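Local coordinates for protein nicotinamide-nucleotide adenylyltransferase NadR family / Ribosylnicotinamide kinase (Lactococcus lactis subsp. cremoris, PDB 6GYE) that probably phosphorylates nicotinamide riboside through its kinase domain and adenylylates nicotinamide mononucleotide on the way to NAD+, at residues A[179-184]-A[293-298]; A[202-207]-A[253-258]. All blocks are in the same frame, centred on the assembly; numbering follows the deposited sequence.

Contact 1. Residues A[179-184]-A[293-298]; sequences FSKVVT and RMDLIL. With NNR (Nicotinamide riboside), chain I.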
loop_
_atom_site.group_PDB
_atom_site.type_symbol
_atom_site.label_atom_id
_atom_site.label_comp_id
_atom_site.label_asym_id
_atom_site.label_seq_id
_atom_site.Cartn_x
_atom_site.Cartn_y
_atom_site.Cartn_z
ATOM N N PHE A 179 -1.467 2.443 2.234
ATOM C CA PHE A 179 -2.345 3.052 3.236
ATOM C C PHE A 179 -3.801 2.664 3.059
ATOM O O PHE A 179 -4.662 3.162 3.792
ATOM C CB PHE A 179 -2.219 4.574 3.204
ATOM C CG PHE A 179 -0.911 5.073 3.721
ATOM C CD1 PHE A 179 -0.659 5.109 5.077
ATOM C CD2 PHE A 179 0.084 5.466 2.847
ATOM C CE1 PHE A 179 0.562 5.554 5.551
ATOM C CE2 PHE A 179 1.306 5.905 3.317
ATOM C CZ PHE A 179 1.547 5.952 4.660
ATOM N N SER A 180 -4.097 1.825 2.075
ATOM C CA SER A 180 -5.476 1.503 1.761
ATOM C C SER A 180 -6.086 0.625 2.847
ATOM O O SER A 180 -5.422 -0.252 3.405
ATOM C CB SER A 180 -5.550 0.811 0.399
ATOM O OG SER A 180 -6.896 0.601 0.085
ATOM N N LYS A 181 -7.345 0.897 3.180
ATOM C CA LYS A 181 -8.144 -0.030 3.968
ATOM C C LYS A 181 -8.746 -1.103 3.061
ATOM O O LYS A 181 -9.171 -0.816 1.937
ATOM C CB LYS A 181 -9.245 0.735 4.699
ATOM C CG LYS A 181 -8.750 1.595 5.893
ATOM C CD LYS A 181 -8.533 0.756 7.108
ATOM C CE LYS A 181 -8.158 1.592 8.343
ATOM N NZ LYS A 181 -6.895 2.324 8.076
ATOM N N VAL A 182 -8.818 -2.333 3.557
ATOM C CA VAL A 182 -9.246 -3.468 2.739
ATOM C C VAL A 182 -10.284 -4.272 3.520
ATOM O O VAL A 182 -10.011 -4.728 4.637
ATOM C CB VAL A 182 -8.052 -4.355 2.329
ATOM C CG1 VAL A 182 -8.505 -5.580 1.517
ATOM C CG2 VAL A 182 -7.012 -3.546 1.538
ATOM N N VAL A 183 -11.468 -4.439 2.932
ATOM C CA VAL A 183 -12.552 -5.257 3.474
ATOM C C VAL A 183 -12.754 -6.441 2.543
ATOM O O VAL A 183 -13.014 -6.252 1.349
ATOM C CB VAL A 183 -13.861 -4.454 3.572
ATOM C CG1 VAL A 183 -14.981 -5.317 4.147
ATOM C CG2 VAL A 183 -13.662 -3.194 4.356
ATOM N N THR A 184 -12.683 -7.655 3.085
ATOM C CA THR A 184 -12.842 -8.867 2.290
ATOM C C THR A 184 -14.080 -9.621 2.751
ATOM O O THR A 184 -14.272 -9.825 3.952
ATOM C CB THR A 184 -11.607 -9.769 2.405
ATOM O OG1 THR A 184 -10.442 -9.050 1.986
ATOM C CG2 THR A 184 -11.772 -11.005 1.521
ATOM N N ARG A 293 -3.385 -8.196 2.706
ATOM C CA ARG A 293 -3.546 -7.265 3.814
ATOM C C ARG A 293 -5.036 -7.040 3.981
ATOM O O ARG A 293 -5.665 -6.440 3.111
ATOM C CB ARG A 293 -2.838 -5.934 3.544
ATOM C CG ARG A 293 -1.477 -6.030 2.911
ATOM C CD ARG A 293 -0.402 -6.102 3.957
ATOM N NE ARG A 293 0.925 -6.293 3.378
ATOM C CZ ARG A 293 1.502 -7.478 3.209
ATOM N NH1 ARG A 293 0.859 -8.583 3.566
ATOM N NH2 ARG A 293 2.717 -7.560 2.682
ATOM N N MET A 294 -5.603 -7.478 5.101
ATOM C CA MET A 294 -7.028 -7.311 5.356
ATOM C C MET A 294 -7.244 -6.572 6.666
ATOM O O MET A 294 -6.611 -6.888 7.678
ATOM C CB MET A 294 -7.739 -8.664 5.379
ATOM C CG MET A 294 -7.766 -9.301 3.995
ATOM S SD MET A 294 -8.419 -10.965 3.987
ATOM C CE MET A 294 -7.113 -11.862 4.811
ATOM N N ASP A 295 -8.136 -5.587 6.642
ATOM C CA ASP A 295 -8.481 -4.862 7.855
ATOM C C ASP A 295 -9.761 -5.380 8.475
ATOM O O ASP A 295 -9.903 -5.353 9.698
ATOM C CB ASP A 295 -8.630 -3.358 7.568
ATOM C CG ASP A 295 -7.349 -2.737 7.049
ATOM O OD1 ASP A 295 -6.424 -2.493 7.853
ATOM O OD2 ASP A 295 -7.247 -2.515 5.823
ATOM N N LEU A 296 -10.668 -5.891 7.654
ATOM C CA LEU A 296 -11.960 -6.366 8.118
ATOM C C LEU A 296 -12.359 -7.529 7.230
ATOM O O LEU A 296 -12.273 -7.413 6.006
ATOM C CB LEU A 296 -13.019 -5.261 8.045
ATOM C CG LEU A 296 -14.443 -5.769 8.264
ATOM C CD1 LEU A 296 -14.576 -6.314 9.694
ATOM C CD2 LEU A 296 -15.485 -4.686 7.976
ATOM N N ILE A 297 -12.784 -8.632 7.844
ATOM C CA ILE A 297 -13.220 -9.831 7.145
ATOM C C ILE A 297 -14.679 -10.088 7.513
ATOM O O ILE A 297 -14.993 -10.407 8.668
ATOM C CB ILE A 297 -12.337 -11.036 7.496
ATOM C CG1 ILE A 297 -10.899 -10.785 7.025
ATOM C CG2 ILE A 297 -12.889 -12.323 6.871
ATOM C CD1 ILE A 297 -9.864 -11.722 7.675
ATOM N N LEU A 298 -15.567 -9.962 6.538
ATOM C CA LEU A 298 -16.994 -10.199 6.725
ATOM C C LEU A 298 -17.335 -11.619 6.284
ATOM O O LEU A 298 -17.155 -11.964 5.114
ATOM C CB LEU A 298 -17.817 -9.192 5.918
ATOM C CG LEU A 298 -17.678 -7.748 6.396
ATOM C CD1 LEU A 298 -18.323 -6.790 5.440
ATOM C CD2 LEU A 298 -18.280 -7.582 7.774
HETATM O O2R NNR I . -1.365 -5.488 -5.152
HETATM C C2R NNR I . -1.124 -5.433 -3.740
HETATM C C3R NNR I . 0.323 -5.096 -3.401
HETATM O O3R NNR I . 1.138 -4.916 -4.567
HETATM C C4R NNR I . 0.848 -6.264 -2.582
HETATM C C5R NNR I . 1.304 -5.810 -1.202
HETATM O O5R NNR I . 1.748 -6.945 -0.449
HETATM O O4R NNR I . -0.207 -7.220 -2.450
HETATM C C1R NNR I . -1.397 -6.794 -3.118
HETATM N N1 NNR I . -2.494 -6.685 -2.154
HETATM C C2 NNR I . -3.412 -7.658 -2.085
HETATM C C6 NNR I . -2.566 -5.612 -1.355
HETATM C C5 NNR I . -3.597 -5.482 -0.431
HETATM C C4 NNR I . -4.560 -6.477 -0.339
HETATM C C3 NNR I . -4.463 -7.578 -1.178
HETATM C C7 NNR I . -5.484 -8.674 -1.108
HETATM O O7 NNR I . -5.666 -9.385 -2.083
HETATM N N7 NNR I . -6.169 -8.842 0.022
#
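Val183 pairs with Leu296 and Thr184 with Ile297 where two neighbouring strands run parallel in the central sheet of the P-loop kinase domain, the axes of the paired segments 4.8 Å apart and 18° from parallel. The ladder steps across in turn: Thr184 N donates to Leu296 O, and Leu298 N to Thr184 O at 2.9 Å. At the entry to the strands Val182 O takes two donors, Asp295 N and Leu296 N, the latter bond longer at 3.3 Å.

Here a side chain replaces a backbone acceptor. Asp295 has CG anti to its carbonyl carbon (chi1 -61°), and its OD2 accepts Val182 N at 2.8 Å through the anti lone pair, the bond bent to 148° at the hydrogen. With Asp295 N bound to Val182 O, one residue thus grips both polar backbone atoms of Val182. Lys181 crosses the carboxylate at about a right angle, its CD lying 3.7 Å from Asp295 CG; its NZ, weakly bonded to Gln165, makes no salt bridge here, though its charge may still favour the carboxylate. An alanine in place of Asp295 would probably leave Val182 N without its acceptor and the CD of Lys181 without the carboxylate it packs on.

Apolar packing divides between the two sheet faces. On one, Val183 CG1 touches both Leu296 CD2 and Leu298 CD1, and the two leucines are covered by helix 358-370. On the other, Thr184 OG1 is buried without a polar partner, against CG and SD of Met294.

Arg293 carries the contact to the nicotinamide riboside pocket. Its NH1 is bonded to Ala290 O, its CG lies near C5 of the nicotinamide ring, and the ribose hydroxyl O5R sits over one guanidinium face, 3.3 Å from Arg293 NH2.

Contact 2. Residues A[202-207]-A[253-258]; sequences RSINAP and QGIVFL. With NNR (Nicotinamide riboside), chain I.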
loop_
_atom_site.group_PDB
_atom_site.type_symbol
_atom_site.label_atom_id
_atom_site.label_comp_id
_atom_site.label_asym_id
_atom_site.label_seq_id
_atom_site.Cartn_x
_atom_site.Cartn_y
_atom_site.Cartn_z
ATOM N N ARG A 202 -20.686 0.354 -3.221
ATOM C CA ARG A 202 -21.376 1.482 -3.832
ATOM C C ARG A 202 -21.882 2.453 -2.771
ATOM O O ARG A 202 -22.009 3.649 -3.044
ATOM C CB ARG A 202 -22.495 0.984 -4.754
ATOM C CG ARG A 202 -21.935 0.452 -6.092
ATOM C CD ARG A 202 -22.899 -0.446 -6.844
ATOM N NE ARG A 202 -22.357 -0.817 -8.146
ATOM C CZ ARG A 202 -22.788 -1.826 -8.896
ATOM N NH1 ARG A 202 -23.785 -2.615 -8.493
ATOM N NH2 ARG A 202 -22.214 -2.041 -10.067
ATOM N N SER A 203 -22.116 1.979 -1.542
ATOM C CA SER A 203 -22.593 2.884 -0.492
ATOM C C SER A 203 -21.605 4.010 -0.228
ATOM O O SER A 203 -22.007 5.098 0.193
ATOM C CB SER A 203 -22.843 2.120 0.808
ATOM O OG SER A 203 -23.849 1.137 0.638
ATOM N N ILE A 204 -20.324 3.806 -0.523
ATOM C CA ILE A 204 -19.361 4.854 -0.206
ATOM C C ILE A 204 -18.458 5.176 -1.396
ATOM O O ILE A 204 -17.371 5.738 -1.217
ATOM C CB ILE A 204 -18.517 4.449 1.021
ATOM C CG1 ILE A 204 -17.826 3.097 0.778
ATOM C CG2 ILE A 204 -19.383 4.388 2.283
ATOM C CD1 ILE A 204 -16.756 2.771 1.837
ATOM N N ASN A 205 -18.899 4.843 -2.613
ATOM C CA ASN A 205 -18.141 5.141 -3.826
ATOM C C ASN A 205 -16.784 4.433 -3.840
ATOM O O ASN A 205 -15.793 4.971 -4.346
ATOM C CB ASN A 205 -17.979 6.657 -4.042
ATOM C CG ASN A 205 -19.255 7.311 -4.489
ATOM O OD1 ASN A 205 -20.158 6.634 -5.003
ATOM N ND2 ASN A 205 -19.319 8.640 -4.384
ATOM N N ALA A 206 -16.728 3.201 -3.261
ATOM C CA ALA A 206 -15.506 2.419 -3.229
ATOM C C ALA A 206 -15.454 1.429 -4.387
ATOM O O ALA A 206 -16.495 0.970 -4.866
ATOM C CB ALA A 206 -15.406 1.647 -1.912
ATOM N N PRO A 207 -14.261 1.081 -4.865
ATOM C CA PRO A 207 -14.148 0.016 -5.856
ATOM C C PRO A 207 -14.304 -1.331 -5.168
ATOM O O PRO A 207 -14.141 -1.462 -3.956
ATOM C CB PRO A 207 -12.733 0.195 -6.434
ATOM C CG PRO A 207 -11.983 0.871 -5.396
ATOM C CD PRO A 207 -12.948 1.677 -4.558
ATOM N N GLN A 253 -10.617 5.354 -3.275
ATOM C CA GLN A 253 -10.681 6.550 -2.453
ATOM C C GLN A 253 -10.179 6.305 -1.042
ATOM O O GLN A 253 -10.236 7.215 -0.228
ATOM C CB GLN A 253 -12.111 7.113 -2.409
ATOM C CG GLN A 253 -12.715 7.265 -3.777
ATOM C CD GLN A 253 -13.950 8.154 -3.824
ATOM O OE1 GLN A 253 -14.093 8.967 -4.733
ATOM N NE2 GLN A 253 -14.848 7.992 -2.865
ATOM N N GLY A 254 -9.664 5.112 -0.747
ATOM C CA GLY A 254 -9.095 4.840 0.558
ATOM C C GLY A 254 -9.605 3.556 1.176
ATOM O O GLY A 254 -9.036 3.063 2.156
ATOM N N ILE A 255 -10.659 2.983 0.589
ATOM C CA ILE A 255 -11.257 1.740 1.064
ATOM C C ILE A 255 -11.632 0.903 -0.153
ATOM O O ILE A 255 -12.278 1.415 -1.072
ATOM C CB ILE A 255 -12.515 2.029 1.917
ATOM C CG1 ILE A 255 -12.201 3.066 3.005
ATOM C CG2 ILE A 255 -13.083 0.729 2.510
ATOM C CD1 ILE A 255 -13.353 3.371 3.965
ATOM N N VAL A 256 -11.271 -0.393 -0.156
ATOM C CA VAL A 256 -11.684 -1.290 -1.235
ATOM C C VAL A 256 -12.343 -2.541 -0.660
ATOM O O VAL A 256 -12.051 -2.971 0.458
ATOM C CB VAL A 256 -10.518 -1.684 -2.175
ATOM C CG1 VAL A 256 -9.727 -0.449 -2.576
ATOM C CG2 VAL A 256 -9.636 -2.699 -1.525
ATOM N N PHE A 257 -13.245 -3.124 -1.443
ATOM C CA PHE A 257 -13.991 -4.312 -1.049
ATOM C C PHE A 257 -13.610 -5.470 -1.959
ATOM O O PHE A 257 -13.567 -5.314 -3.182
ATOM C CB PHE A 257 -15.497 -4.062 -1.095
ATOM C CG PHE A 257 -15.974 -3.111 -0.039
ATOM C CD1 PHE A 257 -15.902 -1.728 -0.234
ATOM C CD2 PHE A 257 -16.482 -3.592 1.155
ATOM C CE1 PHE A 257 -16.328 -0.835 0.751
ATOM C CE2 PHE A 257 -16.927 -2.708 2.152
ATOM C CZ PHE A 257 -16.846 -1.321 1.945
ATOM N N LEU A 258 -13.295 -6.611 -1.358
ATOM C CA LEU A 258 -12.824 -7.775 -2.095
ATOM C C LEU A 258 -13.827 -8.914 -1.966
ATOM O O LEU A 258 -14.206 -9.288 -0.852
ATOM C CB LEU A 258 -11.450 -8.218 -1.584
ATOM C CG LEU A 258 -10.342 -7.167 -1.661
ATOM C CD1 LEU A 258 -9.023 -7.802 -1.210
ATOM C CD2 LEU A 258 -10.221 -6.566 -3.091
HETATM O O2R NNR I . -1.365 -5.488 -5.152
HETATM C C2R NNR I . -1.124 -5.433 -3.740
HETATM C C3R NNR I . 0.323 -5.096 -3.401
HETATM O O3R NNR I . 1.138 -4.916 -4.567
HETATM C C4R NNR I . 0.848 -6.264 -2.582
HETATM C C5R NNR I . 1.304 -5.810 -1.202
HETATM O O5R NNR I . 1.748 -6.945 -0.449
HETATM O O4R NNR I . -0.207 -7.220 -2.450
HETATM C C1R NNR I . -1.397 -6.794 -3.118
HETATM N N1 NNR I . -2.494 -6.685 -2.154
HETATM C C2 NNR I . -3.412 -7.658 -2.085
HETATM C C6 NNR I . -2.566 -5.612 -1.355
HETATM C C5 NNR I . -3.597 -5.482 -0.431
HETATM C C4 NNR I . -4.560 -6.477 -0.339
HETATM C C3 NNR I . -4.463 -7.578 -1.178
HETATM C C7 NNR I . -5.484 -8.674 -1.108
HETATM O O7 NNR I . -5.666 -9.385 -2.083
HETATM N N7 NNR I . -6.169 -8.842 0.022
HETATM O O HOH W 1 -14.758 5.497 -0.731
#
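Pro207 and Val256 bring the backbones closest, CA to CA 5.4 Å, where the chain leaving helix 193-203 meets strand 255-259 at 75° between end-to-end directions. Phe257 N donates to Pro207 O at 3.1 Å, nearly straight at the hydrogen (163°) and in the carbonyl plane. The helix ends in a Schellman motif with Asn205, at positive phi, as its C-prime residue; Ala206 and Pro207 then run on to this outermost strand of the parallel sheet.

Phe257 presents its ring edge. Ala206 CB and Ile204 CD1 both lie in the ring plane, each 3.8 Å from Phe257 CE1. In Ile204, chi1 (56°) sets CG1 between the backbone N and the carbonyl carbon, and chi2, with CD1 anti to CA, carries CD1 on to the ring edge and to Ile255 CD1, the two isoleucine side chains crossing at about a right angle. Nearer the backbone, Ala206 CB is 3.2 Å from Ile255 O, while Pro207 CG packs on Val256 CG1. Beside the exposed Gln253 a water donates to Ile204 O at 2.7 Å and accepts from Gln253 NE2. Further along the strand, Leu258 CD1 comes within 3.3 Å of N7, the amide nitrogen of nicotinamide riboside.

In the fold
Both contacts reach the same parallel sheet of the kinase domain, their centres 11 Å apart. Strand 181-187 lies between 296-300, its partner in contact 1, and 255-259, the edge strand to which contact 2 joins the end of helix 193-203. Along the chain the order is 179-184, 202-207, 253-258, 293-298, so contact 2 is nested inside the loop closed by contact 1. Between them Val183 O probably bonds Leu258 N, and Val182 CG1 packs on Leu258 CD1. Each contact supplies one residue to the nicotinamide riboside pocket, Arg293 and Leu258, so parts of the substrate site far apart in sequence are brought together by the sheet.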